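Local coordinates for protein 4-oxalocrotonate decarboxylase NahK (Pseudomonas putida, PDB 5D2K) that catalyses the metal-assisted decarboxylation of (3E)-2-oxohex-3-enedioate to 2-oxopent-4-enoate and carbon dioxide, a step of naphthalene degradation, at residues A115-H126 with H230-G241; G67-W75 with V209-L220. The protein carries 1 engineered substitution. One frame throughout, in Å; residues are numbered along the deposited sequence. Where two conformers were deposited one is given.

Contact 1 (A115-H126 with H230-G241); sequences AEISVVTKAPLH and HIPAGTFIMTGG. With MG (magnesium ion), chain C; OOG (2-oxoadipic acid), chain D; EDO (1,2-ethanediol), chain G.
Val119 and Ile237 exchange two backbone hydrogen bonds, making a hydrogen-bonded antiparallel pair in the FAH-type fold; the strand axes run at 158°. Ser118, Val120, Met238 and Phe236 put their side chains on one face; on it they also touch side chains of the neighbouring strand 139-149, Ser118 OG bonding Thr145 OG1, and the Phe236 ring takes Val120 CG2 at its edge. At the metal end, Glu116 CB and CG lie against the carbonyl of Gly240, Glu116 CG 3.3 Å from Gly240 O, and Glu116 CD lies 3.3 Å from Gly240 C. The carboxylate divides its work: OE1 receives a weak, bent bond from Gly240 N and a hydrogen bond donated by a metal-bound water, while Glu116 OE2 coordinates magnesium at 2.0 Å, alongside Glu114 and Glu147. The 2-oxoadipate O4, also on the metal, accepts from Gly241 N at 2.7 Å. Thr239 grips Ile117 O twice, through N and OG1, the latter 2.7 Å away in the carbonyl plane.

At the far end His126 and His230 form an offset stack, centroids 4.1 Å apart and planes at 16°. A chi1 of 71° sets the His230 ring alongside its partner. With an alanine in its place, CB would remain over the His126 face but the stacking ring would be gone, and His126 would probably turn more freely. Closest in the stack are His126 CE1 and His230 CG, 3.3 Å apart.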
loop_
_atom_site.group_PDB
_atom_site.type_symbol
_atom_site.label_atom_id
_atom_site.label_comp_id
_atom_site.label_asym_id
_atom_site.label_seq_id
_atom_site.Cartn_x
_atom_site.Cartn_y
_atom_site.Cartn_z
ATOM N N ALA A 115 -3.352 -0.465 9.660
ATOM C CA ALA A 115 -3.995 -1.779 9.670
ATOM C C ALA A 115 -4.852 -1.991 8.427
ATOM O O ALA A 115 -5.671 -1.142 8.078
ATOM C CB ALA A 115 -4.839 -1.943 10.923
ATOM N N GLU A 116 -4.650 -3.120 7.748
ATOM C CA GLU A 116 -5.362 -3.395 6.491
ATOM C C GLU A 116 -5.848 -4.830 6.410
ATOM O O GLU A 116 -5.447 -5.684 7.203
ATOM C CB GLU A 116 -4.464 -3.097 5.272
ATOM C CG GLU A 116 -3.707 -1.775 5.398
ATOM C CD GLU A 116 -3.194 -1.185 4.102
ATOM O OE1 GLU A 116 -3.570 -1.639 3.002
ATOM O OE2 GLU A 116 -2.423 -0.214 4.197
ATOM N N ILE A 117 -6.724 -5.094 5.448
ATOM C CA ILE A 117 -7.045 -6.471 5.124
ATOM C C ILE A 117 -6.642 -6.712 3.667
ATOM O O ILE A 117 -6.900 -5.892 2.768
ATOM C CB ILE A 117 -8.547 -6.808 5.402
ATOM C CG1 ILE A 117 -8.806 -8.316 5.268
ATOM C CG2 ILE A 117 -9.471 -6.011 4.520
ATOM C CD1 ILE A 117 -8.079 -9.185 6.320
ATOM N N SER A 118 -5.922 -7.807 3.457
ATOM C CA SER A 118 -5.475 -8.158 2.117
ATOM C C SER A 118 -6.234 -9.350 1.583
ATOM O O SER A 118 -6.825 -10.118 2.347
ATOM C CB SER A 118 -3.981 -8.481 2.103
ATOM O OG SER A 118 -3.235 -7.398 2.603
ATOM N N VAL A 119 -6.193 -9.501 0.265
ATOM C CA VAL A 119 -6.760 -10.676 -0.394
ATOM C C VAL A 119 -5.725 -11.288 -1.318
ATOM O O VAL A 119 -4.796 -10.609 -1.761
ATOM C CB VAL A 119 -8.043 -10.346 -1.218
ATOM C CG1 VAL A 119 -9.138 -9.804 -0.311
ATOM C CG2 VAL A 119 -7.733 -9.367 -2.358
ATOM N N VAL A 120 -5.869 -12.583 -1.577
ATOM C CA VAL A 120 -5.131 -13.238 -2.653
ATOM C C VAL A 120 -6.153 -13.708 -3.665
ATOM O O VAL A 120 -7.142 -14.324 -3.297
ATOM C CB VAL A 120 -4.273 -14.420 -2.131
ATOM C CG1 VAL A 120 -3.739 -15.263 -3.281
ATOM C CG2 VAL A 120 -3.109 -13.887 -1.311
ATOM N N THR A 121 -5.936 -13.392 -4.940
ATOM C CA THR A 121 -6.902 -13.754 -5.973
ATOM C C THR A 121 -6.609 -15.133 -6.553
ATOM O O THR A 121 -5.481 -15.614 -6.468
ATOM C CB THR A 121 -6.914 -12.735 -7.127
ATOM O OG1 THR A 121 -5.678 -12.808 -7.863
ATOM C CG2 THR A 121 -7.114 -11.320 -6.592
ATOM N N LYS A 122 -7.626 -15.751 -7.157
ATOM C CA LYS A 122 -7.435 -17.042 -7.840
ATOM C C LYS A 122 -7.930 -17.041 -9.290
ATOM O O LYS A 122 -7.973 -18.087 -9.931
ATOM C CB LYS A 122 -8.118 -18.178 -7.065
ATOM C CG LYS A 122 -9.595 -17.963 -6.757
ATOM C CD LYS A 122 -10.157 -19.182 -6.032
ATOM C CE LYS A 122 -11.588 -18.961 -5.597
ATOM N NZ LYS A 122 -12.146 -20.216 -5.002
ATOM N N ALA A 123 -8.301 -15.868 -9.793
ATOM C CA ALA A 123 -8.705 -15.698 -11.185
ATOM C C ALA A 123 -8.348 -14.293 -11.620
ATOM O O ALA A 123 -8.339 -13.389 -10.794
ATOM C CB ALA A 123 -10.200 -15.942 -11.348
ATOM N N PRO A 124 -8.039 -14.097 -12.910
ATOM C CA PRO A 124 -7.678 -12.738 -13.327
ATOM C C PRO A 124 -8.832 -11.748 -13.232
ATOM O O PRO A 124 -10.006 -12.115 -13.398
ATOM C CB PRO A 124 -7.237 -12.906 -14.785
ATOM C CG PRO A 124 -7.753 -14.233 -15.218
ATOM C CD PRO A 124 -7.986 -15.073 -14.013
ATOM N N LEU A 125 -8.487 -10.498 -12.939
ATOM C CA LEU A 125 -9.469 -9.426 -12.921
ATOM C C LEU A 125 -9.064 -8.305 -13.866
ATOM O O LEU A 125 -7.924 -7.816 -13.819
ATOM C CB LEU A 125 -9.648 -8.885 -11.500
ATOM C CG LEU A 125 -10.332 -9.818 -10.513
ATOM C CD1 LEU A 125 -10.137 -9.304 -9.099
ATOM C CD2 LEU A 125 -11.818 -9.916 -10.829
ATOM N N HIS A 126 -10.016 -7.890 -14.700
ATOM C CA HIS A 126 -9.801 -6.860 -15.718
ATOM C C HIS A 126 -10.787 -5.704 -15.593
ATOM O O HIS A 126 -11.973 -5.904 -15.332
ATOM C CB HIS A 126 -9.945 -7.447 -17.130
ATOM C CG HIS A 126 -8.946 -8.509 -17.472
ATOM N ND1 HIS A 126 -7.844 -8.264 -18.260
ATOM C CD2 HIS A 126 -8.897 -9.826 -17.158
ATOM C CE1 HIS A 126 -7.156 -9.380 -18.415
ATOM N NE2 HIS A 126 -7.770 -10.342 -17.753
ATOM N N HIS A 230 -3.683 -5.478 -15.877
ATOM C CA HIS A 230 -4.760 -6.102 -15.109
ATOM C C HIS A 230 -4.208 -6.798 -13.867
ATOM O O HIS A 230 -3.006 -6.732 -13.588
ATOM C CB HIS A 230 -5.548 -7.096 -15.973
ATOM C CG HIS A 230 -4.789 -8.340 -16.313
ATOM N ND1 HIS A 230 -3.870 -8.389 -17.342
ATOM C CD2 HIS A 230 -4.809 -9.578 -15.765
ATOM C CE1 HIS A 230 -3.363 -9.607 -17.413
ATOM N NE2 HIS A 230 -3.913 -10.349 -16.466
ATOM N N ILE A 231 -5.090 -7.442 -13.107
ATOM C CA ILE A 231 -4.660 -8.197 -11.940
ATOM C C ILE A 231 -4.586 -9.676 -12.272
ATOM O O ILE A 231 -5.616 -10.324 -12.425
ATOM C CB ILE A 231 -5.628 -8.014 -10.754
ATOM C CG1 ILE A 231 -5.966 -6.535 -10.536
ATOM C CG2 ILE A 231 -5.037 -8.628 -9.485
ATOM C CD1 ILE A 231 -7.050 -6.327 -9.465
ATOM N N PRO A 232 -3.373 -10.228 -12.402
ATOM C CA PRO A 232 -3.289 -11.667 -12.683
ATOM C C PRO A 232 -3.821 -12.531 -11.536
ATOM O O PRO A 232 -3.841 -12.104 -10.376
ATOM C CB PRO A 232 -1.781 -11.895 -12.885
ATOM C CG PRO A 232 -1.226 -10.536 -13.215
ATOM C CD PRO A 232 -2.048 -9.581 -12.403
ATOM N N ALA A 233 -4.274 -13.738 -11.858
ATOM C CA ALA A 233 -4.597 -14.708 -10.818
ATOM C C ALA A 233 -3.396 -14.896 -9.910
ATOM O O ALA A 233 -2.251 -14.912 -10.377
ATOM C CB ALA A 233 -5.003 -16.038 -11.434
ATOM N N GLY A 234 -3.661 -15.032 -8.616
ATOM C CA GLY A 234 -2.616 -15.306 -7.647
ATOM C C GLY A 234 -1.963 -14.070 -7.069
ATOM O O GLY A 234 -0.909 -14.162 -6.444
ATOM N N THR A 235 -2.581 -12.910 -7.270
ATOM C CA THR A 235 -2.019 -11.659 -6.784
ATOM C C THR A 235 -2.459 -11.341 -5.355
ATOM O O THR A 235 -3.638 -11.438 -5.015
ATOM C CB THR A 235 -2.402 -10.482 -7.709
ATOM O OG1 THR A 235 -1.965 -10.775 -9.049
ATOM C CG2 THR A 235 -1.759 -9.164 -7.246
ATOM N N PHE A 236 -1.485 -10.951 -4.539
ATOM C CA PHE A 236 -1.714 -10.450 -3.182
ATOM C C PHE A 236 -2.011 -8.958 -3.272
ATOM O O PHE A 236 -1.244 -8.211 -3.871
ATOM C CB PHE A 236 -0.478 -10.744 -2.321
ATOM C CG PHE A 236 -0.491 -10.145 -0.934
ATOM C CD1 PHE A 236 -1.096 -10.806 0.119
ATOM C CD2 PHE A 236 0.204 -8.982 -0.666
ATOM C CE1 PHE A 236 -1.049 -10.280 1.408
ATOM C CE2 PHE A 236 0.251 -8.453 0.619
ATOM C CZ PHE A 236 -0.384 -9.104 1.651
ATOM N N ILE A 237 -3.144 -8.537 -2.699
ATOM C CA ILE A 237 -3.575 -7.134 -2.741
ATOM C C ILE A 237 -3.869 -6.585 -1.353
ATOM O O ILE A 237 -4.749 -7.094 -0.657
ATOM C CB ILE A 237 -4.856 -6.948 -3.595
ATOM C CG1 ILE A 237 -4.702 -7.585 -4.975
ATOM C CG2 ILE A 237 -5.232 -5.462 -3.700
ATOM C CD1 ILE A 237 -6.016 -7.610 -5.745
ATOM N N MET A 238 -3.168 -5.526 -0.965
ATOM C CA MET A 238 -3.469 -4.821 0.283
ATOM C C MET A 238 -4.491 -3.742 -0.026
ATOM O O MET A 238 -4.208 -2.849 -0.823
ATOM C CB MET A 238 -2.202 -4.209 0.886
ATOM C CG MET A 238 -1.155 -5.234 1.248
ATOM S SD MET A 238 0.268 -4.487 2.087
ATOM C CE MET A 238 -0.506 -3.562 3.356
ATOM N N THR A 239 -5.673 -3.804 0.585
ATOM C CA THR A 239 -6.783 -3.015 0.055
ATOM C C THR A 239 -6.898 -1.605 0.612
ATOM O O THR A 239 -7.673 -0.807 0.083
ATOM C CB THR A 239 -8.146 -3.749 0.254
ATOM O OG1 THR A 239 -8.405 -3.968 1.647
ATOM C CG2 THR A 239 -8.158 -5.098 -0.495
ATOM N N GLY A 240 -6.110 -1.269 1.641
ATOM C CA GLY A 240 -6.090 0.098 2.156
ATOM C C GLY A 240 -6.132 0.240 3.672
ATOM O O GLY A 240 -6.670 -0.597 4.388
ATOM N N GLY A 241 -5.543 1.323 4.163
ATOM C CA GLY A 241 -5.515 1.572 5.594
ATOM C C GLY A 241 -6.918 1.801 6.104
ATOM O O GLY A 241 -7.649 2.667 5.602
HETATM MG MG MG C . -1.604 1.215 3.043
HETATM C C2 OOG D . 0.325 6.937 0.985
HETATM C C3 OOG D . 0.038 5.472 1.264
HETATM C C4 OOG D . -1.452 5.231 1.393
HETATM C C6 OOG D . -3.096 3.545 2.514
HETATM O O4 OOG D . -3.332 2.390 2.937
HETATM O O3 OOG D . -3.960 4.454 2.612
HETATM C C5 OOG D . -1.750 3.837 1.900
HETATM C C1 OOG D . 0.658 7.657 2.277
HETATM O O1 OOG D . 1.800 8.172 2.454
HETATM O O2 OOG D . -0.221 7.746 3.175
HETATM O O5 OOG D . -0.949 2.929 1.835
HETATM C C1 EDO G . -7.051 -3.911 -19.931
HETATM O O1 EDO G . -8.281 -3.311 -20.351
HETATM C C2 EDO G . -7.377 -5.176 -19.156
HETATM O O2 EDO G . -6.854 -6.319 -19.841
HETATM O O HOH W 1 -2.330 0.167 1.388
HETATM O O HOH W 2 -7.956 -2.919 4.133
HETATM O O HOH W 3 -6.809 -11.262 -9.919
#

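Contact 2 (G67-W75 with V209-L220); sequences GLKMGLTSW and VLGHPLSSVAML. With OOG (2-oxoadipic acid), chain D.
This is a buried helix-on-sheet packing contact in the FAH-type fold: helix 213-225 lies across strand 65-71, and the loop after the strand meets the turn before the helix. The short axes pass 9.2 Å apart at 109°, so the helix crosses the strand steeply and a few side chains bridge the gap.

Met70 makes the largest single contribution. Its CB and CG both sit 3.3 Å from Ser216 OG, whose hydrogen bond goes to Thr239 O. Bends at chi2 (-73°) and chi3 (-68°) then fold the thioether along the helix, Met70 SD resting 3.7 Å from Leu220 CB and the CE methyl coming near Ser216 O. Further back along the strand, Leu68 CD1 touches Leu220 CD2 at 3.9 Å, the two leucines crossing at a slant.

Beyond the strand, Thr73 OG1 and Val209 CG1 run alongside each other, 3.4 Å apart, and Thr73 OG1 has a weak bond to Thr239 O. The Thr73 backbone carbonyl takes a weak bond from Leu210 N in the type I' turn Val209-His212, and Leu210 CG comes near Thr73 CB. His212 N-caps the helix, accepting from Leu214 N at ND1 in its ring plane.

Strand residues alternate between this packing and the 2-oxoadipate pocket. Lys69 turns away from the helix, its NZ also salt-bridged to Glu147, and the following loop adds Leu72 N. These two donors hold different ends of the 2-oxo acid group: Lys69 NZ lies 2.7 Å from ligand O5, and Leu72 N lies 3.0 Å from ligand O3.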
loop_
_atom_site.group_PDB
_atom_site.type_symbol
_atom_site.label_atom_id
_atom_site.label_comp_id
_atom_site.label_asym_id
_atom_site.label_seq_id
_atom_site.Cartn_x
_atom_site.Cartn_y
_atom_site.Cartn_z
ATOM N N GLY A 67 3.079 -8.427 -4.787
ATOM C CA GLY A 67 1.716 -7.934 -4.684
ATOM C C GLY A 67 1.527 -6.485 -5.071
ATOM O O GLY A 67 2.444 -5.838 -5.557
ATOM N N LEU A 68 0.317 -5.983 -4.854
ATOM C CA LEU A 68 -0.039 -4.598 -5.124
ATOM C C LEU A 68 -0.726 -4.013 -3.892
ATOM O O LEU A 68 -1.269 -4.768 -3.081
ATOM C CB LEU A 68 -0.979 -4.494 -6.336
ATOM C CG LEU A 68 -0.455 -5.026 -7.662
ATOM C CD1 LEU A 68 -1.596 -5.100 -8.676
ATOM C CD2 LEU A 68 0.704 -4.175 -8.176
ATOM N N LYS A 69 -0.701 -2.688 -3.743
ATOM C CA LYS A 69 -1.458 -2.039 -2.670
ATOM C C LYS A 69 -2.315 -0.905 -3.213
ATOM O O LYS A 69 -1.976 -0.262 -4.201
ATOM C CB LYS A 69 -0.549 -1.524 -1.528
ATOM C CG LYS A 69 0.717 -0.746 -1.917
ATOM C CD LYS A 69 0.523 0.767 -2.016
ATOM C CE LYS A 69 0.035 1.403 -0.717
ATOM N NZ LYS A 69 1.069 1.927 0.259
ATOM N N MET A 70 -3.463 -0.715 -2.582
ATOM C CA MET A 70 -4.295 0.460 -2.811
ATOM C C MET A 70 -4.108 1.419 -1.658
ATOM O O MET A 70 -4.029 0.993 -0.491
ATOM C CB MET A 70 -5.762 0.066 -2.952
ATOM C CG MET A 70 -6.079 -0.556 -4.305
ATOM S SD MET A 70 -6.099 0.648 -5.637
ATOM C CE MET A 70 -7.534 1.605 -5.187
ATOM N N GLY A 71 -4.027 2.706 -1.976
ATOM C CA GLY A 71 -3.862 3.723 -0.956
ATOM C C GLY A 71 -4.894 4.823 -1.054
ATOM O O GLY A 71 -5.466 5.061 -2.128
ATOM N N LEU A 72 -5.114 5.496 0.076
ATOM C CA LEU A 72 -6.061 6.600 0.171
ATOM C C LEU A 72 -7.451 6.136 -0.249
ATOM O O LEU A 72 -8.084 6.707 -1.136
ATOM C CB LEU A 72 -5.594 7.782 -0.674
ATOM C CG LEU A 72 -4.128 8.140 -0.386
ATOM C CD1 LEU A 72 -3.695 9.339 -1.193
ATOM C CD2 LEU A 72 -3.882 8.364 1.118
ATOM N N THR A 73 -7.914 5.089 0.413
ATOM C CA THR A 73 -9.201 4.486 0.103
ATOM C C THR A 73 -10.199 4.699 1.234
ATOM O O THR A 73 -11.379 4.414 1.091
ATOM C CB THR A 73 -9.070 2.966 -0.162
ATOM O OG1 THR A 73 -8.468 2.321 0.970
ATOM C CG2 THR A 73 -8.217 2.712 -1.393
ATOM N N SER A 74 -9.713 5.178 2.369
ATOM C CA SER A 74 -10.569 5.387 3.535
ATOM C C SER A 74 -10.647 6.864 3.880
ATOM O O SER A 74 -9.719 7.623 3.604
ATOM C CB SER A 74 -10.064 4.588 4.746
ATOM O OG SER A 74 -8.861 5.132 5.272
ATOM N N TRP A 75 -11.759 7.266 4.484
ATOM C CA TRP A 75 -11.926 8.651 4.889
ATOM C C TRP A 75 -10.777 9.059 5.807
ATOM O O TRP A 75 -10.201 10.140 5.660
ATOM C CB TRP A 75 -13.274 8.848 5.590
ATOM C CG TRP A 75 -13.562 10.273 5.937
ATOM C CD1 TRP A 75 -14.237 11.185 5.177
ATOM C CD2 TRP A 75 -13.179 10.955 7.137
ATOM N NE1 TRP A 75 -14.298 12.394 5.830
ATOM C CE2 TRP A 75 -13.654 12.280 7.036
ATOM C CE3 TRP A 75 -12.478 10.576 8.288
ATOM C CZ2 TRP A 75 -13.452 13.223 8.039
ATOM C CZ3 TRP A 75 -12.273 11.516 9.278
ATOM C CH2 TRP A 75 -12.761 12.823 9.150
ATOM N N VAL A 209 -12.816 1.188 4.006
ATOM C CA VAL A 209 -12.179 1.099 2.697
ATOM C C VAL A 209 -13.242 1.127 1.590
ATOM O O VAL A 209 -13.760 0.089 1.194
ATOM C CB VAL A 209 -11.318 -0.188 2.617
ATOM C CG1 VAL A 209 -10.633 -0.332 1.255
ATOM C CG2 VAL A 209 -10.287 -0.182 3.739
ATOM N N LEU A 210 -13.584 2.332 1.133
ATOM C CA LEU A 210 -14.526 2.535 0.020
ATOM C C LEU A 210 -15.901 1.905 0.222
ATOM O O LEU A 210 -16.614 1.639 -0.748
ATOM C CB LEU A 210 -13.920 2.006 -1.283
ATOM C CG LEU A 210 -12.678 2.731 -1.796
ATOM C CD1 LEU A 210 -12.105 2.032 -3.020
ATOM C CD2 LEU A 210 -12.996 4.184 -2.128
ATOM N N GLY A 211 -16.296 1.673 1.471
ATOM C CA GLY A 211 -17.571 1.032 1.747
ATOM C C GLY A 211 -17.477 -0.480 1.851
ATOM O O GLY A 211 -18.336 -1.130 2.444
ATOM N N HIS A 212 -16.431 -1.043 1.246
ATOM C CA HIS A 212 -16.207 -2.487 1.238
ATOM C C HIS A 212 -14.809 -2.750 0.688
ATOM O O HIS A 212 -14.503 -2.282 -0.395
ATOM C CB HIS A 212 -17.235 -3.211 0.361
ATOM C CG HIS A 212 -17.377 -4.660 0.686
ATOM N ND1 HIS A 212 -16.359 -5.576 0.500
ATOM C CD2 HIS A 212 -18.420 -5.355 1.202
ATOM C CE1 HIS A 212 -16.772 -6.768 0.893
ATOM N NE2 HIS A 212 -18.014 -6.657 1.332
ATOM N N PRO A 213 -13.964 -3.507 1.417
ATOM C CA PRO A 213 -12.614 -3.733 0.868
ATOM C C PRO A 213 -12.586 -4.316 -0.559
ATOM O O PRO A 213 -11.655 -4.037 -1.330
ATOM C CB PRO A 213 -11.999 -4.708 1.884
ATOM C CG PRO A 213 -12.616 -4.284 3.185
ATOM C CD PRO A 213 -14.078 -4.008 2.802
ATOM N N LEU A 214 -13.600 -5.092 -0.929
ATOM C CA LEU A 214 -13.611 -5.657 -2.278
ATOM C C LEU A 214 -13.853 -4.567 -3.341
ATOM O O LEU A 214 -13.483 -4.740 -4.506
ATOM C CB LEU A 214 -14.654 -6.773 -2.380
ATOM C CG LEU A 214 -14.359 -8.018 -1.542
ATOM C CD1 LEU A 214 -15.352 -9.129 -1.850
ATOM C CD2 LEU A 214 -12.914 -8.501 -1.759
ATOM N N SER A 215 -14.435 -3.431 -2.945
ATOM C CA SER A 215 -14.586 -2.314 -3.888
ATOM C C SER A 215 -13.231 -1.713 -4.231
ATOM O O SER A 215 -13.036 -1.161 -5.310
ATOM C CB SER A 215 -15.511 -1.229 -3.323
ATOM O OG SER A 215 -16.853 -1.710 -3.237
ATOM N N SER A 216 -12.295 -1.812 -3.293
ATOM C CA SER A 216 -10.936 -1.373 -3.545
ATOM C C SER A 216 -10.264 -2.234 -4.617
ATOM O O SER A 216 -9.520 -1.722 -5.469
ATOM C CB SER A 216 -10.141 -1.414 -2.239
ATOM O OG SER A 216 -8.840 -0.890 -2.440
ATOM N N VAL A 217 -10.519 -3.541 -4.564
ATOM C CA VAL A 217 -10.013 -4.480 -5.558
ATOM C C VAL A 217 -10.588 -4.136 -6.944
ATOM O O VAL A 217 -9.862 -4.124 -7.940
ATOM C CB VAL A 217 -10.348 -5.949 -5.189
ATOM C CG1 VAL A 217 -9.870 -6.910 -6.286
ATOM C CG2 VAL A 217 -9.721 -6.327 -3.851
ATOM N N ALA A 218 -11.889 -3.860 -7.009
ATOM C CA ALA A 218 -12.508 -3.476 -8.282
ATOM C C ALA A 218 -11.871 -2.193 -8.802
ATOM O O ALA A 218 -11.540 -2.084 -9.986
ATOM C CB ALA A 218 -14.033 -3.299 -8.116
ATOM N N MET A 219 -11.667 -1.232 -7.907
ATOM C CA MET A 219 -11.067 0.030 -8.308
ATOM C C MET A 219 -9.645 -0.175 -8.832
ATOM O O MET A 219 -9.252 0.444 -9.818
ATOM C CB MET A 219 -11.062 1.024 -7.153
ATOM C CG MET A 219 -10.528 2.374 -7.560
ATOM S SD MET A 219 -10.664 3.603 -6.267
ATOM C CE MET A 219 -12.448 3.764 -6.188
ATOM N N LEU A 220 -8.879 -1.047 -8.181
ATOM C CA LEU A 220 -7.526 -1.341 -8.645
ATOM C C LEU A 220 -7.549 -1.892 -10.074
ATOM O O LEU A 220 -6.740 -1.478 -10.911
ATOM C CB LEU A 220 -6.831 -2.326 -7.694
ATOM C CG LEU A 220 -5.450 -2.859 -8.085
ATOM C CD1 LEU A 220 -4.442 -1.710 -8.189
ATOM C CD2 LEU A 220 -4.988 -3.878 -7.063
HETATM C C2 OOG D . 0.325 6.937 0.985
HETATM C C3 OOG D . 0.038 5.472 1.264
HETATM C C4 OOG D . -1.452 5.231 1.393
HETATM C C6 OOG D . -3.096 3.545 2.514
HETATM O O4 OOG D . -3.332 2.390 2.937
HETATM O O3 OOG D . -3.960 4.454 2.612
HETATM C C5 OOG D . -1.750 3.837 1.900
HETATM C C1 OOG D . 0.658 7.657 2.277
HETATM O O1 OOG D . 1.800 8.172 2.454
HETATM O O2 OOG D . -0.221 7.746 3.175
HETATM O O5 OOG D . -0.949 2.929 1.835
#

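Strands 65-71 and 236-238 are neighbours in one sheet, and helix 213-225 leads along the chain to strand 236-238, so both contacts share this framework, their centres about 10 Å apart. Contact 2 is a buried contact, with seven of its nine touching residues buried and none exposed, and mostly apolar, with one weak backbone bond across it. Contact 1 is held by strand hydrogen bonding and is only partly buried, running from the magnesium site to a histidine stack at the surface. They meet physically at Gly241 O with Ser74 OG and at Thr239 O with Ser216 OG, probable hydrogen bonds both of 2.8 Å. Each also supplies groups that hold the ligand.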